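Local coordinates for hypothetical protein Atu2648 (Agrobacterium tumefaciens str. C58, PDB 1ZCE), which is of unknown function but folds as an EVE domain, related to the ASCH and PUA domains, and so may bind RNA or modified bases, at residues A[7-11]-A[12-16]; A[20-24]-A[25-29]; A[32-35]-A[36-39]; A[97-100]-A[101-104]; A[124-127]-A[128-131]. All blocks are in the same frame, centred on the assembly; numbering follows the deposited sequence.

Contact 1 (A[7-11]-A[12-16]); sequences YKSEP and FKWSW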
# COMPACT_ATOMS: atom_id res chain seq x y z
N TYR A 7 0.85 -1.53 -0.01
CA TYR A 7 1.05 -1.96 1.37
C TYR A 7 0.35 -3.29 1.59
O TYR A 7 -0.86 -3.41 1.35
CB TYR A 7 0.46 -0.94 2.35
CG TYR A 7 0.82 0.50 2.06
CD1 TYR A 7 0.20 1.19 1.03
CD2 TYR A 7 1.79 1.16 2.81
CE1 TYR A 7 0.55 2.50 0.73
CE2 TYR A 7 2.15 2.47 2.51
CZ TYR A 7 1.53 3.14 1.47
OH TYR A 7 1.90 4.42 1.14
N LYS A 8 1.10 -4.29 2.02
CA LYS A 8 0.51 -5.60 2.30
C LYS A 8 0.01 -5.60 3.74
O LYS A 8 0.70 -5.12 4.65
CB LYS A 8 1.54 -6.71 2.12
CG LYS A 8 2.03 -6.92 0.70
CD LYS A 8 2.84 -8.20 0.60
CE LYS A 8 3.22 -8.52 -0.83
NZ LYS A 8 3.95 -9.82 -0.93
N SER A 9 -1.18 -6.13 3.96
CA SER A 9 -1.74 -6.21 5.30
C SER A 9 -2.55 -7.50 5.41
O SER A 9 -3.37 -7.79 4.54
CB SER A 9 -2.65 -5.00 5.56
OG SER A 9 -3.02 -4.90 6.92
N GLU A 10 -2.29 -8.29 6.44
CA GLU A 10 -3.02 -9.54 6.63
C GLU A 10 -4.35 -9.18 7.28
O GLU A 10 -4.37 -8.66 8.39
CB GLU A 10 -2.22 -10.48 7.53
CG GLU A 10 -0.87 -10.84 6.95
CD GLU A 10 -0.10 -11.82 7.80
OE1 GLU A 10 1.03 -12.18 7.41
OE2 GLU A 10 -0.62 -12.23 8.86
N PRO A 11 -5.47 -9.48 6.61
CA PRO A 11 -6.79 -9.15 7.15
C PRO A 11 -7.11 -9.65 8.55
O PRO A 11 -7.89 -9.03 9.27
CB PRO A 11 -7.75 -9.69 6.08
CG PRO A 11 -6.99 -10.82 5.47
CD PRO A 11 -5.58 -10.28 5.37
N PHE A 12 -6.50 -10.76 8.95
CA PHE A 12 -6.72 -11.31 10.28
C PHE A 12 -6.15 -10.35 11.33
O PHE A 12 -6.67 -10.24 12.44
CB PHE A 12 -6.04 -12.68 10.38
CG PHE A 12 -6.34 -13.42 11.66
CD1 PHE A 12 -5.66 -13.12 12.83
CD2 PHE A 12 -7.32 -14.41 11.68
CE1 PHE A 12 -5.95 -13.80 14.01
CE2 PHE A 12 -7.61 -15.09 12.86
CZ PHE A 12 -6.93 -14.79 14.03
N LYS A 13 -5.09 -9.65 10.96
CA LYS A 13 -4.44 -8.70 11.86
C LYS A 13 -4.96 -7.28 11.66
O LYS A 13 -5.35 -6.61 12.62
CB LYS A 13 -2.92 -8.72 11.63
CG LYS A 13 -2.24 -9.99 12.09
CD LYS A 13 -0.75 -9.97 11.79
CE LYS A 13 -0.03 -11.12 12.48
NZ LYS A 13 -0.65 -12.43 12.15
N TRP A 14 -4.94 -6.81 10.42
CA TRP A 14 -5.39 -5.47 10.10
C TRP A 14 -6.07 -5.48 8.74
O TRP A 14 -5.41 -5.52 7.70
CB TRP A 14 -4.20 -4.51 10.10
CG TRP A 14 -4.61 -3.08 9.98
CD1 TRP A 14 -4.45 -2.26 8.90
CD2 TRP A 14 -5.29 -2.30 10.98
NE1 TRP A 14 -4.98 -1.03 9.16
CE2 TRP A 14 -5.50 -1.02 10.42
CE3 TRP A 14 -5.73 -2.56 12.28
CZ2 TRP A 14 -6.14 0.01 11.13
CZ3 TRP A 14 -6.37 -1.54 12.98
CH2 TRP A 14 -6.57 -0.28 12.41
N SER A 15 -7.40 -5.44 8.76
CA SER A 15 -8.18 -5.48 7.53
C SER A 15 -8.51 -4.11 6.97
O SER A 15 -8.39 -3.09 7.66
CB SER A 15 -9.49 -6.22 7.77
OG SER A 15 -10.33 -5.44 8.61
N TRP A 16 -8.94 -4.11 5.72
CA TRP A 16 -9.33 -2.89 5.03
C TRP A 16 -10.47 -2.22 5.80
O TRP A 16 -10.51 -1.00 5.92
CB TRP A 16 -9.77 -3.24 3.61
CG TRP A 16 -10.35 -2.11 2.84
CD1 TRP A 16 -11.57 -2.10 2.22
CD2 TRP A 16 -9.76 -0.83 2.59
NE1 TRP A 16 -11.77 -0.89 1.60
CE2 TRP A 16 -10.68 -0.09 1.81
CE3 TRP A 16 -8.54 -0.24 2.95
CZ2 TRP A 16 -10.42 1.21 1.38
CZ3 TRP A 16 -8.28 1.07 2.52
CH2 TRP A 16 -9.22 1.77 1.74

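Contact 2 (A[20-24]-A[25-29]); sequences KAKGE and TGEEW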
# COMPACT_ATOMS: atom_id res chain seq x y z
N LYS A 20 -10.43 1.59 7.15
CA LYS A 20 -11.44 2.61 6.88
C LYS A 20 -12.03 3.17 8.17
O LYS A 20 -12.34 4.36 8.25
CB LYS A 20 -12.56 2.05 6.00
CG LYS A 20 -12.12 1.76 4.57
CD LYS A 20 -13.29 1.42 3.67
CE LYS A 20 -13.94 0.10 4.06
NZ LYS A 20 -15.01 -0.26 3.09
N ALA A 21 -12.17 2.32 9.18
CA ALA A 21 -12.73 2.74 10.46
C ALA A 21 -11.87 3.80 11.15
O ALA A 21 -12.38 4.59 11.95
CB ALA A 21 -12.90 1.53 11.38
N LYS A 22 -10.58 3.81 10.85
CA LYS A 22 -9.69 4.80 11.45
C LYS A 22 -9.96 6.19 10.89
O LYS A 22 -9.63 7.20 11.51
CB LYS A 22 -8.22 4.43 11.22
CG LYS A 22 -7.73 3.25 12.04
CD LYS A 22 -7.99 3.46 13.53
CE LYS A 22 -7.24 4.66 14.09
NZ LYS A 22 -5.76 4.47 14.12
N GLY A 23 -10.56 6.24 9.71
CA GLY A 23 -10.88 7.51 9.10
C GLY A 23 -9.68 8.41 8.85
O GLY A 23 -8.57 7.93 8.63
N GLU A 24 -9.91 9.72 8.90
CA GLU A 24 -8.86 10.70 8.65
C GLU A 24 -7.70 10.63 9.64
O GLU A 24 -6.61 11.12 9.34
CB GLU A 24 -9.45 12.12 8.62
CG GLU A 24 -10.26 12.51 9.84
CD GLU A 24 -9.43 13.21 10.90
OE1 GLU A 24 -9.96 13.42 12.01
OE2 GLU A 24 -8.27 13.57 10.63
N THR A 25 -7.93 10.02 10.80
CA THR A 25 -6.89 9.87 11.82
C THR A 25 -5.77 9.00 11.26
O THR A 25 -4.60 9.17 11.61
CB THR A 25 -7.44 9.21 13.10
OG1 THR A 25 -8.43 10.06 13.68
CG2 THR A 25 -6.33 8.96 14.10
N GLY A 26 -6.14 8.07 10.39
CA GLY A 26 -5.15 7.18 9.80
C GLY A 26 -4.66 6.11 10.74
O GLY A 26 -5.17 5.95 11.85
N GLU A 27 -3.64 5.39 10.29
CA GLU A 27 -3.05 4.31 11.07
C GLU A 27 -1.53 4.30 10.90
O GLU A 27 -1.03 4.36 9.78
CB GLU A 27 -3.61 2.97 10.59
CG GLU A 27 -3.03 1.75 11.28
CD GLU A 27 -3.52 1.59 12.70
OE1 GLU A 27 -3.05 0.65 13.39
OE2 GLU A 27 -4.38 2.38 13.14
N GLU A 28 -0.81 4.25 12.01
CA GLU A 28 0.64 4.20 11.98
C GLU A 28 1.00 2.83 11.40
O GLU A 28 0.50 1.81 11.86
CB GLU A 28 1.21 4.32 13.39
CG GLU A 28 2.73 4.41 13.43
CD GLU A 28 3.30 4.36 14.83
OE1 GLU A 28 4.53 4.49 14.97
OE2 GLU A 28 2.53 4.18 15.80
N TRP A 29 1.86 2.81 10.38
CA TRP A 29 2.21 1.55 9.75
C TRP A 29 3.37 0.85 10.46
O TRP A 29 4.48 0.72 9.92
CB TRP A 29 2.55 1.77 8.27
CG TRP A 29 2.15 0.60 7.43
CD1 TRP A 29 2.98 -0.19 6.68
CD2 TRP A 29 0.84 0.04 7.31
NE1 TRP A 29 2.26 -1.20 6.10
CE2 TRP A 29 0.94 -1.09 6.47
CE3 TRP A 29 -0.41 0.39 7.83
CZ2 TRP A 29 -0.16 -1.88 6.13
CZ3 TRP A 29 -1.52 -0.40 7.50
CH2 TRP A 29 -1.38 -1.52 6.66
O HOH W 1 -10.51 9.59 12.39

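Contact 3 (A[32-35]-A[36-39]); sequences VRNY and QARN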
# COMPACT_ATOMS: atom_id res chain seq x y z
N VAL A 32 7.04 -2.98 10.52
CA VAL A 32 7.91 -3.25 9.38
C VAL A 32 9.33 -3.42 9.89
O VAL A 32 9.88 -2.53 10.52
CB VAL A 32 7.84 -2.11 8.35
CG1 VAL A 32 8.87 -2.34 7.25
CG2 VAL A 32 6.44 -2.05 7.75
N ARG A 33 9.91 -4.59 9.61
CA ARG A 33 11.28 -4.90 10.03
C ARG A 33 12.08 -5.38 8.83
O ARG A 33 12.80 -6.38 8.88
CB ARG A 33 11.25 -5.97 11.13
CG ARG A 33 10.47 -5.57 12.37
CD ARG A 33 11.13 -4.41 13.12
NE ARG A 33 10.41 -4.04 14.34
CZ ARG A 33 9.50 -3.08 14.43
NH1 ARG A 33 9.18 -2.36 13.36
NH2 ARG A 33 8.90 -2.82 15.58
N ASN A 34 11.93 -4.64 7.73
CA ASN A 34 12.61 -4.92 6.47
C ASN A 34 13.18 -3.58 6.03
O ASN A 34 12.45 -2.59 5.92
CB ASN A 34 11.59 -5.45 5.46
CG ASN A 34 12.19 -5.71 4.09
OD1 ASN A 34 12.48 -4.79 3.34
ND2 ASN A 34 12.39 -6.99 3.76
N TYR A 35 14.48 -3.54 5.77
CA TYR A 35 15.12 -2.29 5.38
C TYR A 35 14.57 -1.66 4.11
O TYR A 35 14.32 -0.46 4.06
CB TYR A 35 16.63 -2.49 5.25
CG TYR A 35 17.29 -2.89 6.55
CD1 TYR A 35 17.91 -4.13 6.69
CD2 TYR A 35 17.29 -2.03 7.64
CE1 TYR A 35 18.50 -4.51 7.89
CE2 TYR A 35 17.87 -2.40 8.85
CZ TYR A 35 18.48 -3.64 8.97
OH TYR A 35 19.05 -4.01 10.16
N GLN A 36 14.37 -2.47 3.08
CA GLN A 36 13.85 -1.95 1.82
C GLN A 36 12.44 -1.39 1.97
O GLN A 36 12.13 -0.34 1.41
CB GLN A 36 13.86 -3.04 0.75
CG GLN A 36 13.22 -2.61 -0.55
CD GLN A 36 13.79 -1.32 -1.09
OE1 GLN A 36 13.13 -0.59 -1.83
NE2 GLN A 36 15.04 -1.03 -0.74
N ALA A 37 11.59 -2.09 2.72
CA ALA A 37 10.22 -1.62 2.95
C ALA A 37 10.26 -0.31 3.73
O ALA A 37 9.52 0.63 3.43
CB ALA A 37 9.43 -2.68 3.71
N ARG A 38 11.13 -0.25 4.74
CA ARG A 38 11.30 0.94 5.55
C ARG A 38 11.76 2.09 4.66
O ARG A 38 11.25 3.21 4.75
CB ARG A 38 12.35 0.70 6.63
CG ARG A 38 12.67 1.93 7.47
CD ARG A 38 14.02 1.79 8.15
NE ARG A 38 15.11 1.80 7.18
CZ ARG A 38 16.40 1.66 7.50
NH1 ARG A 38 16.76 1.49 8.76
NH2 ARG A 38 17.32 1.69 6.54
N ASN A 39 12.73 1.81 3.79
CA ASN A 39 13.26 2.84 2.91
C ASN A 39 12.21 3.30 1.91
O ASN A 39 12.21 4.46 1.51
CB ASN A 39 14.51 2.33 2.19
CG ASN A 39 15.68 2.09 3.15
OD1 ASN A 39 15.66 2.55 4.29
ND2 ASN A 39 16.70 1.39 2.67

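Contact 4 (A[97-100]-A[101-104]); sequences PVSL and KDVK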
# COMPACT_ATOMS: atom_id res chain seq x y z
N PRO A 97 -12.46 -5.40 -6.19
CA PRO A 97 -11.14 -5.84 -5.72
C PRO A 97 -10.41 -6.68 -6.76
O PRO A 97 -10.98 -7.60 -7.35
CB PRO A 97 -11.48 -6.60 -4.44
CG PRO A 97 -12.62 -5.79 -3.90
CD PRO A 97 -13.48 -5.58 -5.14
N VAL A 98 -9.13 -6.36 -6.97
CA VAL A 98 -8.31 -7.05 -7.96
C VAL A 98 -7.49 -8.18 -7.35
O VAL A 98 -6.61 -7.95 -6.52
CB VAL A 98 -7.36 -6.04 -8.65
CG1 VAL A 98 -6.59 -6.72 -9.76
CG2 VAL A 98 -8.17 -4.86 -9.19
N SER A 99 -7.78 -9.41 -7.78
CA SER A 99 -7.08 -10.58 -7.26
C SER A 99 -5.65 -10.70 -7.78
O SER A 99 -5.32 -10.23 -8.87
CB SER A 99 -7.84 -11.85 -7.63
OG SER A 99 -7.75 -12.11 -9.02
N LEU A 100 -4.81 -11.35 -6.98
CA LEU A 100 -3.42 -11.57 -7.34
C LEU A 100 -3.38 -12.40 -8.62
O LEU A 100 -2.51 -12.21 -9.47
CB LEU A 100 -2.70 -12.32 -6.22
CG LEU A 100 -1.25 -12.71 -6.49
CD1 LEU A 100 -0.40 -11.46 -6.63
CD2 LEU A 100 -0.74 -13.58 -5.35
N LYS A 101 -4.34 -13.32 -8.74
CA LYS A 101 -4.42 -14.18 -9.92
C LYS A 101 -4.57 -13.34 -11.18
O LYS A 101 -3.87 -13.56 -12.17
CB LYS A 101 -5.60 -15.14 -9.79
CG LYS A 101 -5.76 -16.10 -10.96
CD LYS A 101 -6.87 -17.10 -10.70
CE LYS A 101 -7.05 -18.06 -11.86
NZ LYS A 101 -7.45 -17.35 -13.11
N ASP A 102 -5.48 -12.37 -11.15
CA ASP A 102 -5.69 -11.52 -12.30
C ASP A 102 -4.47 -10.66 -12.59
O ASP A 102 -4.14 -10.41 -13.75
CB ASP A 102 -6.93 -10.63 -12.11
CG ASP A 102 -8.22 -11.42 -12.19
OD1 ASP A 102 -8.21 -12.53 -12.77
OD2 ASP A 102 -9.26 -10.92 -11.70
N VAL A 103 -3.79 -10.21 -11.54
CA VAL A 103 -2.59 -9.39 -11.72
C VAL A 103 -1.51 -10.20 -12.44
O VAL A 103 -0.88 -9.71 -13.38
CB VAL A 103 -2.04 -8.88 -10.36
CG1 VAL A 103 -0.67 -8.25 -10.55
CG2 VAL A 103 -3.00 -7.85 -9.77
N LYS A 104 -1.31 -11.44 -12.00
CA LYS A 104 -0.30 -12.31 -12.60
C LYS A 104 -0.61 -12.67 -14.05
O LYS A 104 0.29 -13.04 -14.80
CB LYS A 104 -0.14 -13.58 -11.77
CG LYS A 104 0.52 -13.36 -10.42
CD LYS A 104 0.77 -14.67 -9.70
CE LYS A 104 1.52 -14.46 -8.40
NZ LYS A 104 1.83 -15.75 -7.73
O HOH W 2 -10.02 -9.72 -9.41

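Contact 5 (A[124-127]-A[128-131]); sequences PVTE and EEYL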
# COMPACT_ATOMS: atom_id res chain seq x y z
N PRO A 124 6.99 -0.39 -4.33
CA PRO A 124 6.75 0.70 -5.26
C PRO A 124 5.77 0.14 -6.30
O PRO A 124 5.65 -1.08 -6.48
CB PRO A 124 8.13 0.97 -5.86
CG PRO A 124 8.75 -0.38 -5.85
CD PRO A 124 8.34 -0.96 -4.51
N VAL A 125 5.07 1.04 -6.97
CA VAL A 125 4.12 0.69 -8.02
C VAL A 125 4.34 1.76 -9.08
O VAL A 125 4.28 2.95 -8.76
CB VAL A 125 2.65 0.76 -7.52
CG1 VAL A 125 1.69 0.51 -8.67
CG2 VAL A 125 2.41 -0.26 -6.41
N THR A 126 4.61 1.38 -10.32
CA THR A 126 4.81 2.39 -11.35
C THR A 126 3.47 3.05 -11.63
O THR A 126 2.41 2.49 -11.32
CB THR A 126 5.34 1.78 -12.67
OG1 THR A 126 4.31 1.00 -13.28
CG2 THR A 126 6.56 0.92 -12.41
N GLU A 127 3.50 4.24 -12.22
CA GLU A 127 2.26 4.94 -12.53
C GLU A 127 1.39 4.09 -13.45
O GLU A 127 0.18 4.01 -13.25
CB GLU A 127 2.57 6.29 -13.19
CG GLU A 127 1.34 7.17 -13.39
CD GLU A 127 1.68 8.54 -13.96
OE1 GLU A 127 0.76 9.37 -14.13
OE2 GLU A 127 2.88 8.79 -14.24
N GLU A 128 2.00 3.47 -14.45
CA GLU A 128 1.25 2.63 -15.38
C GLU A 128 0.65 1.41 -14.68
O GLU A 128 -0.47 1.01 -14.98
CB GLU A 128 2.15 2.19 -16.54
CG GLU A 128 2.25 3.24 -17.64
CD GLU A 128 0.96 3.33 -18.45
OE1 GLU A 128 0.82 2.57 -19.43
OE2 GLU A 128 0.09 4.13 -18.08
N GLU A 129 1.39 0.83 -13.74
CA GLU A 129 0.88 -0.32 -13.00
C GLU A 129 -0.30 0.12 -12.15
O GLU A 129 -1.32 -0.58 -12.06
CB GLU A 129 1.98 -0.92 -12.11
CG GLU A 129 3.01 -1.73 -12.89
CD GLU A 129 4.30 -1.96 -12.12
OE1 GLU A 129 5.21 -2.62 -12.68
OE2 GLU A 129 4.42 -1.48 -10.97
N TYR A 130 -0.18 1.28 -11.53
CA TYR A 130 -1.24 1.81 -10.69
C TYR A 130 -2.51 2.06 -11.51
O TYR A 130 -3.60 1.66 -11.11
CB TYR A 130 -0.77 3.11 -10.02
CG TYR A 130 -1.83 3.82 -9.20
CD1 TYR A 130 -2.52 4.92 -9.72
CD2 TYR A 130 -2.12 3.41 -7.89
CE1 TYR A 130 -3.46 5.60 -8.96
CE2 TYR A 130 -3.07 4.09 -7.13
CZ TYR A 130 -3.73 5.18 -7.66
OH TYR A 130 -4.65 5.86 -6.90
N LEU A 131 -2.36 2.72 -12.65
CA LEU A 131 -3.52 3.01 -13.49
C LEU A 131 -4.17 1.74 -14.02
O LEU A 131 -5.40 1.66 -14.12
CB LEU A 131 -3.11 3.92 -14.65
CG LEU A 131 -2.69 5.34 -14.23
CD1 LEU A 131 -2.11 6.08 -15.42
CD2 LEU A 131 -3.88 6.09 -13.66
O HOH W 3 6.14 -2.36 -8.95

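Contact 1 (A[7-11]-A[12-16])
S9 and W14 face each other across the mouth of a tight turn that takes the EVE domain chain from the end of strand 4-9 toward helix 16-22. It is a type I beta turn with P11 and F12 at its corners, extended by an i+4 bond from W14 N, and one acceptor defines it: E10 O receives K13 N at 2.8 Å and W14 N, also at 2.8 Å. The two donors come differently. W14 N-H is nearly straight (167°), close to the carbonyl plane of E10, whereas K13 N sits well above that plane and bends to 138°.

Side chains then brace the turn on two sides. E10 and K13 run alongside each other in the same direction; a bend at the last K13 torsion brings NZ to 3.3 Å from E10 OE2, a salt bridge whose hydrogen bond is weak. On the strand side, the S9 hydroxyl reaches the W14 backbone while lying at the edge of the indole, in its plane, 3.6 Å from CD1. W14 CG is anti to its own N (chi1 -172°), which carries the ring off the turn; its NE1 is bonded to Q19 OE1, and the next residue, S15, caps the helix through M18 N. P11 O meets S15 CB at 3.6 Å. The S9 bond is short: OG donates to W14 O at 2.6 Å, tilted slightly from the carbonyl plane.

Contact 2 (A[20-24]-A[25-29])
This is a local, surface-lying contact at the C-terminal end of helix 16-22, where K22 folds back over the chain as it turns into the short edge strand 27-28. The reversal is made by G23, which leaves the helix with positive phi (59°), by a short 3-10 turn at E24 and T25, and by G26, again with positive phi. G26 N donates to G23 O at 3.0 Å, from above the carbonyl plane. A weak bond, 3.4 Å long, runs from T25 N to K22 O, and a water links the same K22 O, 2.7 Å away, to T25 OG1.

K22 carries the side-chain part. Its aliphatic chain bends at each torsion beyond chi1, curling so that CB and CE both lie against G26 O and the ammonium comes back over the turn. NZ then reaches G26 O at 2.8 Å, in the carbonyl plane with a C=O...N angle of 153°, and E27 OE2 at 2.7 Å, met nearly along its C-O axis. E27 goes to meet it: its chain bends at chi2 (73°), and the two chains meet at a slant. W14 packs against both, and R89 takes E24 O.

One ammonium thus grips a neutral carbonyl and a carboxylate on consecutive residues. That pairing would favour charged forms of both K22 and E27 and tie the helix end to the start of the strand.

Contact 3 (A[32-35]-A[36-39])
N34 OD1 accepts the backbone N-H of A37 at 2.9 Å. The bond is nearly straight at the hydrogen (161°) and approaches with a modest tilt from the amide plane. N34 CG stands anti to its own N (chi1 177°), which swings the amide back toward the first turn of helix 35-42. Two backbone bonds continue that turn: R38 N to N34 O at 2.9 Å and N39 N to Y35 O at 2.8 Å.

Further out, Y35 and R38 run side by side in the same direction. Their flat groups are not stacked: the ring and guanidinium planes stand 65° apart, so that Y35 CD2 lies over one guanidinium face near its rim, while R38 NH1, 3.7 Å from CD2, lies at the ring edge. R38 is held by N39, whose OD1 takes both NE, at 3.0 Å, and NH2, at 2.9 Å, a side-on grip that fixes the guanidinium's rotation. NH1 turns instead to K82 O; K82 NZ also pairs with Y35 OH, and the Y35 ring meets W83.

On the inner side V32 CG1 rests on A37 CB at 3.6 Å, linking the incoming loop to the buried flank of the helix. Asparagine at the N-cap, accepting from the residue three places on, is the classical start of an alpha helix; here it opens the helix that follows strand 27-28.

Contact 4 (A[97-100]-A[101-104])
The flat group here is the D102 carboxylate, and S99 OG lies over one of its faces, 3.3 Å from CG and almost straight above it. A water stands 2.7 Å from D102 OD2, lifted toward that same face. It also accepts from S99 N at 2.8 Å and lies near P97 O, so the carboxylate is joined through this water to the end of strand 84-99.

The S99 chi1 of 70°, with OG between the backbone N and the carbonyl carbon, turns that oxygen toward the N-H of D102 in the first turn. There it accepts at 3.1 Å with an N-H...O angle of 160°. The backbone then takes over: V103 N reaches S99 O, and K104 N reaches L100 O at 2.9 Å. The OD2 side of D102 meets S99 N through the water, an indirect counterpart of the return bond that would close a capping box.

Apolar groups flank the cap. V98 CG1 meets V103 CG2 at 3.8 Å, the two side chains crossing at about a right angle. V98 also packs on V133 and M136 of helix 127-136, and V103 on L109, M112 and V115, so this pair faces the interior. On the outer side the extended K104 chain passes L100, with CE 3.8 Å from L100 CG, while L100 touches L114.

Serine as N-cap, with valines just before it and four residues after it in contact, is the hydrophobic-staple form of helix start; it turns the long strand 84-99 straight into helix 100-105.

Contact 5 (A[124-127]-A[128-131])
T126 and E129 exchange hydrogen bonds in both directions. E129 N donates to T126 OG1 at 3.0 Å (153°), and T126 N donates to E129 OE2 at 2.9 Å (168°). The second bond comes to OE2 from well above the carboxylate plane. The E129 chi1 of -76° turns the chain back toward T126, and its extended course beyond CG gives it the length to reach T126 N, its CG and CD passing close to OG1. A water 2.8 Å from OE2 also reaches P124 O, tying the glutamate to the backbone of P124.

Backbone bonds follow: Y130 N to T126 O, nearly in line with the carbonyl, and L131 N to E127 O at 2.9 Å.

Apolar contacts lie on the inner side. V125 CG1 meets Y130 CB at 3.8 Å and E129 CB at 3.7 Å. V125 also touches Y4, L6 and F51 in the sheet, while the Y130 ring stacks on Y4 and its OH bonds to P143 O. On the outer side E127 and L131 lie alongside each other.

The reciprocal pair is a capping box, and V125 with Y130 adds a hydrophobic staple, fastening helix 127-136 to edge strand 122-125.

How the contacts relate
All five contacts are local. Contacts 3, 4 and 5 open helices and share N-cap chemistry, but the acceptor changes: an asparagine amide, a serine hydroxyl and a threonine hydroxyl. Contact 1 also holds an N-cap, S15, which bonds beyond its segment. Only contact 5 forms a capping box; in contact 4 a water intervenes. Contacts 3 to 5 are partly buried, with valines on their inner sides; contacts 1 and 2 are surface contacts, held by a turn, lysine-glutamate pairs and glycines. Contacts 1 and 2 bracket helix 16-22 and touch, W14 CZ2 lying 3.4 Å from E27 CD. Contacts 1, 2, 4 and 5 reach one mixed sheet, contacts 2 and 5 at its outermost strands.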